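Local coordinates for serine--tRNA ligase, cytoplasmic (Candida albicans, PDB 3QO8), which attaches serine to tRNA(Ser) in two steps, first activating it with ATP as Ser-AMP and then passing it to the acceptor end of the tRNA, at residues Phe298-Ser312 and Lys396-Glu409. Residues are numbered along the deposited sequence; the frame is centred on the assembly and turned at random.
With SSA (5'-O-(N-(L-seryl)-sulfamoyl)adenosine), chain B.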
loop_
_atom_site.group_PDB
_atom_site.type_symbol
_atom_site.label_atom_id
_atom_site.label_comp_id
_atom_site.label_asym_id
_atom_site.label_seq_id
_atom_site.Cartn_x
_atom_site.Cartn_y
_atom_site.Cartn_z
ATOM N N PHE A 298 4.132 7.007 1.256
ATOM C CA PHE A 298 5.589 7.049 1.370
ATOM C C PHE A 298 6.067 5.846 2.158
ATOM O O PHE A 298 5.268 5.198 2.848
ATOM C CB PHE A 298 6.072 8.381 2.009
ATOM C CG PHE A 298 5.596 8.601 3.426
ATOM C CD1 PHE A 298 6.370 8.203 4.505
ATOM C CD2 PHE A 298 4.373 9.215 3.675
ATOM C CE1 PHE A 298 5.931 8.419 5.819
ATOM C CE2 PHE A 298 3.916 9.410 4.965
ATOM C CZ PHE A 298 4.692 9.024 6.045
ATOM N N GLU A 299 7.349 5.513 2.026
ATOM C CA GLU A 299 7.933 4.429 2.825
ATOM C C GLU A 299 8.639 4.961 4.071
ATOM O O GLU A 299 9.148 6.078 4.071
ATOM C CB GLU A 299 8.908 3.593 1.987
ATOM C CG GLU A 299 8.195 2.688 0.941
ATOM C CD GLU A 299 7.520 3.500 -0.152
ATOM O OE1 GLU A 299 8.238 4.173 -0.918
ATOM O OE2 GLU A 299 6.276 3.466 -0.246
ATOM N N LYS A 300 8.683 4.154 5.128
ATOM C CA LYS A 300 9.319 4.593 6.364
ATOM C C LYS A 300 9.901 3.405 7.115
ATOM O O LYS A 300 9.222 2.388 7.324
ATOM C CB LYS A 300 8.321 5.359 7.256
ATOM C CG LYS A 300 8.938 5.884 8.587
ATOM C CD LYS A 300 8.015 6.912 9.314
ATOM C CE LYS A 300 6.597 6.351 9.568
ATOM N NZ LYS A 300 6.616 5.004 10.212
ATOM N N ILE A 301 11.170 3.533 7.485
ATOM C CA ILE A 301 11.788 2.664 8.469
ATOM C C ILE A 301 11.576 3.283 9.852
ATOM O O ILE A 301 11.989 4.416 10.112
ATOM C CB ILE A 301 13.294 2.466 8.204
ATOM C CG1 ILE A 301 13.516 1.925 6.780
ATOM C CG2 ILE A 301 13.899 1.538 9.265
ATOM C CD1 ILE A 301 12.665 0.694 6.452
ATOM N N GLU A 302 10.946 2.506 10.727
ATOM C CA GLU A 302 10.467 2.938 12.027
ATOM C C GLU A 302 11.219 2.194 13.135
ATOM O O GLU A 302 11.449 0.986 13.032
ATOM C CB GLU A 302 8.976 2.558 12.126
ATOM C CG GLU A 302 8.303 2.924 13.445
ATOM C CD GLU A 302 8.001 4.415 13.557
ATOM O OE1 GLU A 302 8.418 5.174 12.650
ATOM O OE2 GLU A 302 7.334 4.826 14.544
ATOM N N GLN A 303 11.601 2.902 14.192
ATOM C CA GLN A 303 12.043 2.239 15.421
ATOM C C GLN A 303 10.836 2.031 16.320
ATOM O O GLN A 303 10.115 2.984 16.621
ATOM C CB GLN A 303 13.029 3.114 16.200
ATOM C CG GLN A 303 14.297 3.454 15.485
ATOM C CD GLN A 303 15.203 4.295 16.368
ATOM O OE1 GLN A 303 15.690 3.824 17.390
ATOM N NE2 GLN A 303 15.405 5.549 15.988
ATOM N N PHE A 304 10.601 0.802 16.766
ATOM C CA PHE A 304 9.539 0.601 17.735
ATOM C C PHE A 304 10.070 -0.273 18.856
ATOM O O PHE A 304 10.604 -1.361 18.613
ATOM C CB PHE A 304 8.266 -0.018 17.132
ATOM C CG PHE A 304 7.107 -0.048 18.111
ATOM C CD1 PHE A 304 6.201 1.010 18.167
ATOM C CD2 PHE A 304 6.973 -1.083 19.016
ATOM C CE1 PHE A 304 5.158 1.005 19.081
ATOM C CE2 PHE A 304 5.932 -1.096 19.946
ATOM C CZ PHE A 304 5.027 -0.053 19.980
ATOM N N VAL A 305 9.915 0.204 20.083
ATOM C CA VAL A 305 10.549 -0.443 21.222
ATOM C C VAL A 305 9.589 -0.579 22.387
ATOM O O VAL A 305 8.827 0.335 22.682
ATOM C CB VAL A 305 11.789 0.351 21.704
ATOM C CG1 VAL A 305 12.471 -0.380 22.864
ATOM C CG2 VAL A 305 12.768 0.564 20.557
ATOM N N LEU A 306 9.638 -1.737 23.038
ATOM C CA LEU A 306 8.920 -1.972 24.274
ATOM C C LEU A 306 9.966 -2.191 25.346
ATOM O O LEU A 306 10.933 -2.929 25.139
ATOM C CB LEU A 306 8.031 -3.222 24.148
ATOM C CG LEU A 306 6.943 -3.261 23.078
ATOM C CD1 LEU A 306 7.542 -3.571 21.723
ATOM C CD2 LEU A 306 5.915 -4.356 23.413
ATOM N N THR A 307 9.786 -1.540 26.489
ATOM C CA THR A 307 10.728 -1.639 27.581
ATOM C C THR A 307 9.969 -1.735 28.897
ATOM O O THR A 307 8.759 -1.512 28.945
ATOM C CB THR A 307 11.585 -0.347 27.732
ATOM O OG1 THR A 307 10.779 0.687 28.314
ATOM C CG2 THR A 307 12.107 0.152 26.391
ATOM N N GLU A 308 10.702 -2.020 29.966
ATOM C CA GLU A 308 10.167 -1.889 31.313
ATOM C C GLU A 308 9.878 -0.425 31.607
ATOM O O GLU A 308 10.588 0.464 31.125
ATOM C CB GLU A 308 11.161 -2.424 32.337
ATOM C CG GLU A 308 11.610 -3.841 32.077
ATOM C CD GLU A 308 12.364 -4.417 33.253
ATOM O OE1 GLU A 308 13.527 -4.822 33.071
ATOM O OE2 GLU A 308 11.789 -4.467 34.361
ATOM N N PRO A 309 8.829 -0.165 32.398
ATOM C CA PRO A 309 8.480 1.215 32.757
ATOM C C PRO A 309 9.689 2.000 33.277
ATOM O O PRO A 309 9.845 3.182 32.972
ATOM C CB PRO A 309 7.441 1.026 33.864
ATOM C CG PRO A 309 6.765 -0.273 33.509
ATOM C CD PRO A 309 7.839 -1.144 32.894
ATOM N N GLU A 310 10.561 1.332 34.022
ATOM C CA GLU A 310 11.685 2.001 34.666
ATOM C C GLU A 310 12.830 2.276 33.692
ATOM O O GLU A 310 13.812 2.927 34.043
ATOM C CB GLU A 310 12.184 1.168 35.856
ATOM C CG GLU A 310 11.098 0.816 36.892
ATOM C CD GLU A 310 10.225 -0.397 36.511
ATOM O OE1 GLU A 310 10.466 -1.034 35.460
ATOM O OE2 GLU A 310 9.288 -0.719 37.279
ATOM N N LYS A 311 12.708 1.803 32.456
ATOM C CA LYS A 311 13.823 1.945 31.521
ATOM C C LYS A 311 13.508 2.772 30.281
ATOM O O LYS A 311 14.369 2.950 29.415
ATOM C CB LYS A 311 14.374 0.561 31.140
ATOM C CG LYS A 311 15.009 -0.166 32.329
ATOM C CD LYS A 311 15.305 -1.636 32.051
ATOM C CE LYS A 311 16.538 -1.815 31.177
ATOM N NZ LYS A 311 16.901 -3.257 31.006
ATOM N N SER A 312 12.289 3.297 30.195
ATOM C CA SER A 312 11.868 3.929 28.950
ATOM C C SER A 312 12.596 5.236 28.690
ATOM O O SER A 312 12.883 5.577 27.543
ATOM C CB SER A 312 10.360 4.159 28.925
ATOM O OG SER A 312 9.975 5.026 29.970
ATOM N N LYS A 396 0.509 -3.802 35.681
ATOM C CA LYS A 396 1.671 -3.077 35.185
ATOM C C LYS A 396 1.899 -3.414 33.709
ATOM O O LYS A 396 1.924 -4.585 33.320
ATOM C CB LYS A 396 2.919 -3.395 36.010
ATOM C CG LYS A 396 4.156 -2.640 35.547
ATOM C CD LYS A 396 5.340 -2.835 36.490
ATOM C CE LYS A 396 6.091 -4.117 36.182
ATOM N NZ LYS A 396 7.334 -4.250 36.988
ATOM N N TYR A 397 2.048 -2.374 32.894
ATOM C CA TYR A 397 2.224 -2.535 31.458
ATOM C C TYR A 397 3.626 -2.105 31.027
ATOM O O TYR A 397 4.306 -1.346 31.736
ATOM C CB TYR A 397 1.175 -1.707 30.712
ATOM C CG TYR A 397 -0.240 -2.098 31.051
ATOM C CD1 TYR A 397 -0.802 -3.248 30.509
ATOM C CD2 TYR A 397 -1.014 -1.336 31.926
ATOM C CE1 TYR A 397 -2.091 -3.624 30.810
ATOM C CE2 TYR A 397 -2.322 -1.716 32.243
ATOM C CZ TYR A 397 -2.846 -2.862 31.676
ATOM O OH TYR A 397 -4.131 -3.274 31.945
ATOM N N VAL A 398 4.063 -2.603 29.872
ATOM C CA VAL A 398 5.322 -2.167 29.285
ATOM C C VAL A 398 5.188 -0.705 28.884
ATOM O O VAL A 398 4.085 -0.163 28.809
ATOM C CB VAL A 398 5.658 -2.970 28.006
ATOM C CG1 VAL A 398 5.854 -4.445 28.327
ATOM C CG2 VAL A 398 4.555 -2.794 26.970
ATOM N N HIS A 399 6.310 -0.057 28.617
ATOM C CA HIS A 399 6.249 1.243 27.976
ATOM C C HIS A 399 6.544 1.044 26.503
ATOM O O HIS A 399 7.355 0.187 26.150
ATOM C CB HIS A 399 7.263 2.211 28.592
ATOM C CG HIS A 399 6.818 2.798 29.895
ATOM N ND1 HIS A 399 7.497 3.819 30.521
ATOM C CD2 HIS A 399 5.758 2.509 30.688
ATOM C CE1 HIS A 399 6.878 4.134 31.644
ATOM N NE2 HIS A 399 5.820 3.355 31.769
ATOM N N CYS A 400 5.863 1.820 25.661
ATOM C CA CYS A 400 6.103 1.828 24.224
ATOM C C CYS A 400 6.700 3.154 23.788
ATOM O O CYS A 400 6.257 4.222 24.208
ATOM C CB CYS A 400 4.816 1.586 23.448
ATOM S SG CYS A 400 3.989 0.062 24.010
ATOM N N LEU A 401 7.701 3.056 22.929
ATOM C CA LEU A 401 8.322 4.222 22.333
ATOM C C LEU A 401 8.366 3.995 20.844
ATOM O O LEU A 401 8.446 2.851 20.384
ATOM C CB LEU A 401 9.746 4.379 22.850
ATOM C CG LEU A 401 9.933 4.512 24.365
ATOM C CD1 LEU A 401 10.349 3.177 24.963
ATOM C CD2 LEU A 401 11.000 5.578 24.652
ATOM N N ASN A 402 8.311 5.079 20.082
ATOM C CA ASN A 402 8.462 4.968 18.647
ATOM C C ASN A 402 9.269 6.146 18.149
ATOM O O ASN A 402 9.189 7.248 18.711
ATOM C CB ASN A 402 7.098 4.893 17.950
ATOM C CG ASN A 402 6.333 6.211 18.004
ATOM O OD1 ASN A 402 6.499 7.082 17.137
ATOM N ND2 ASN A 402 5.481 6.360 19.018
ATOM N N SER A 403 10.076 5.909 17.121
ATOM C CA SER A 403 10.838 6.987 16.509
ATOM C C SER A 403 11.069 6.707 15.036
ATOM O O SER A 403 11.440 5.599 14.654
ATOM C CB SER A 403 12.173 7.196 17.230
ATOM O OG SER A 403 12.994 8.128 16.529
ATOM N N THR A 404 10.847 7.712 14.200
ATOM C CA THR A 404 11.248 7.586 12.816
ATOM C C THR A 404 12.731 7.225 12.775
ATOM O O THR A 404 13.516 7.777 13.534
ATOM C CB THR A 404 11.088 8.915 12.078
ATOM O OG1 THR A 404 9.810 9.487 12.388
ATOM C CG2 THR A 404 11.238 8.710 10.574
ATOM N N LEU A 405 13.120 6.296 11.909
ATOM C CA LEU A 405 14.520 6.244 11.513
ATOM C C LEU A 405 14.647 7.042 10.220
ATOM O O LEU A 405 15.306 8.070 10.190
ATOM C CB LEU A 405 15.045 4.812 11.318
ATOM C CG LEU A 405 16.529 4.859 10.919
ATOM C CD1 LEU A 405 17.423 5.170 12.130
ATOM C CD2 LEU A 405 16.993 3.604 10.222
ATOM N N SER A 406 13.992 6.583 9.156
ATOM C CA SER A 406 13.954 7.356 7.912
ATOM C C SER A 406 12.631 7.222 7.180
ATOM O O SER A 406 12.243 6.118 6.801
ATOM C CB SER A 406 15.093 6.960 6.969
ATOM O OG SER A 406 15.013 7.682 5.739
ATOM N N ALA A 407 11.933 8.343 7.017
ATOM C CA ALA A 407 10.853 8.434 6.048
ATOM C C ALA A 407 11.561 8.662 4.723
ATOM O O ALA A 407 12.167 9.710 4.509
ATOM C CB ALA A 407 9.941 9.592 6.380
ATOM N N THR A 408 11.539 7.667 3.843
ATOM C CA THR A 408 12.558 7.626 2.798
ATOM C C THR A 408 12.408 8.706 1.711
ATOM O O THR A 408 13.400 9.315 1.297
ATOM C CB THR A 408 12.679 6.208 2.166
ATOM O OG1 THR A 408 11.424 5.842 1.585
ATOM C CG2 THR A 408 13.030 5.163 3.255
ATOM N N GLU A 409 11.194 8.926 1.228
ATOM C CA GLU A 409 11.009 9.945 0.193
ATOM C C GLU A 409 11.429 11.330 0.732
ATOM O O GLU A 409 12.100 12.096 0.034
ATOM C CB GLU A 409 9.568 9.978 -0.323
ATOM C CG GLU A 409 9.263 8.891 -1.416
ATOM C CD GLU A 409 8.896 7.520 -0.845
ATOM O OE1 GLU A 409 8.867 7.362 0.388
ATOM O OE2 GLU A 409 8.644 6.584 -1.647
HETATM N N10 SSA B . 5.428 6.630 14.094
HETATM C CA SSA B . 5.869 8.013 14.267
HETATM C CB SSA B . 7.395 8.085 14.219
HETATM O OG SSA B . 7.871 7.826 12.883
HETATM C C9 SSA B . 5.278 8.888 13.198
HETATM O O9 SSA B . 4.626 8.419 12.273
HETATM N N8 SSA B . 5.514 10.191 13.316
HETATM S S1 SSA B . 5.236 11.238 12.135
HETATM O O1S SSA B . 3.840 11.450 11.884
HETATM O O2S SSA B . 5.863 12.473 12.475
HETATM O "O5'" SSA B . 5.910 10.743 10.841
HETATM C "C5'" SSA B . 7.279 10.375 10.824
HETATM C "C4'" SSA B . 7.965 11.031 9.621
HETATM O "O4'" SSA B . 7.384 10.652 8.368
HETATM C "C3'" SSA B . 7.887 12.541 9.621
HETATM O "O3'" SSA B . 8.848 13.081 10.540
HETATM C "C2'" SSA B . 8.200 12.846 8.161
HETATM O "O2'" SSA B . 9.618 12.755 7.922
HETATM C "C1'" SSA B . 7.526 11.695 7.412
HETATM N N9 SSA B . 6.192 12.108 6.931
HETATM C C8 SSA B . 5.106 12.367 7.678
HETATM N N7 SSA B . 4.095 12.727 6.859
HETATM C C5 SSA B . 4.563 12.680 5.598
HETATM C C6 SSA B . 3.991 12.926 4.364
HETATM N N6 SSA B . 2.697 13.306 4.304
HETATM N N1 SSA B . 4.739 12.783 3.245
HETATM C C2 SSA B . 6.021 12.408 3.326
HETATM N N3 SSA B . 6.598 12.152 4.508
HETATM C C4 SSA B . 5.887 12.296 5.650
HETATM O O HOH W 1 9.387 -4.035 35.193
#
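E302 and T404 pair in register, antiparallel and non-hydrogen-bonded, in the central sheet of the class II synthetase core; their side chains diverge, yet both reach the seryl hydroxyl of the bound analogue SSA. The E302 carboxylate accepts two hydrogen bonds, OE1 from SSA OG and OE2 from the amino N10, both 2.7 Å; T404 OG1 donates to the same OG at 2.6 Å. A turn about CB-CG (chi2 76°) brings the E302 carboxylate to the seryl group, and K300 NZ, also hydrogen-bonded to T246, makes a salt bridge to E302 OE1 from above the carboxylate plane. Next to this pair lies a classic beta bulge: L405 N and S406 N both donate to I301 O, shifting the register by one. Beyond it the F298 ring lies under the adenine, with SSA N3 3.6 Å above its centre, while A407 CB meets SSA C1'. E409 OE1 accepts E299 N on its syn side; E409 OE2 lies 2.6 Å from E299 OE1, close enough that one acid probably keeps its proton, with the carboxylate planes 74° apart. E299 also hydrogen-bonds S276, N188 and, on the second subunit, Q208. N402 OD1 meets SSA CA. L401 O lies over one face of the F304 ring, toward its rim; N402 CB and C400 CB approach that ring obliquely. At the far end P309 CA sits 3.4 Å over the centre of the H399 ring, and S312 OG shares a 2.8 Å hydrogen bond with H399 ND1 at the ring edge.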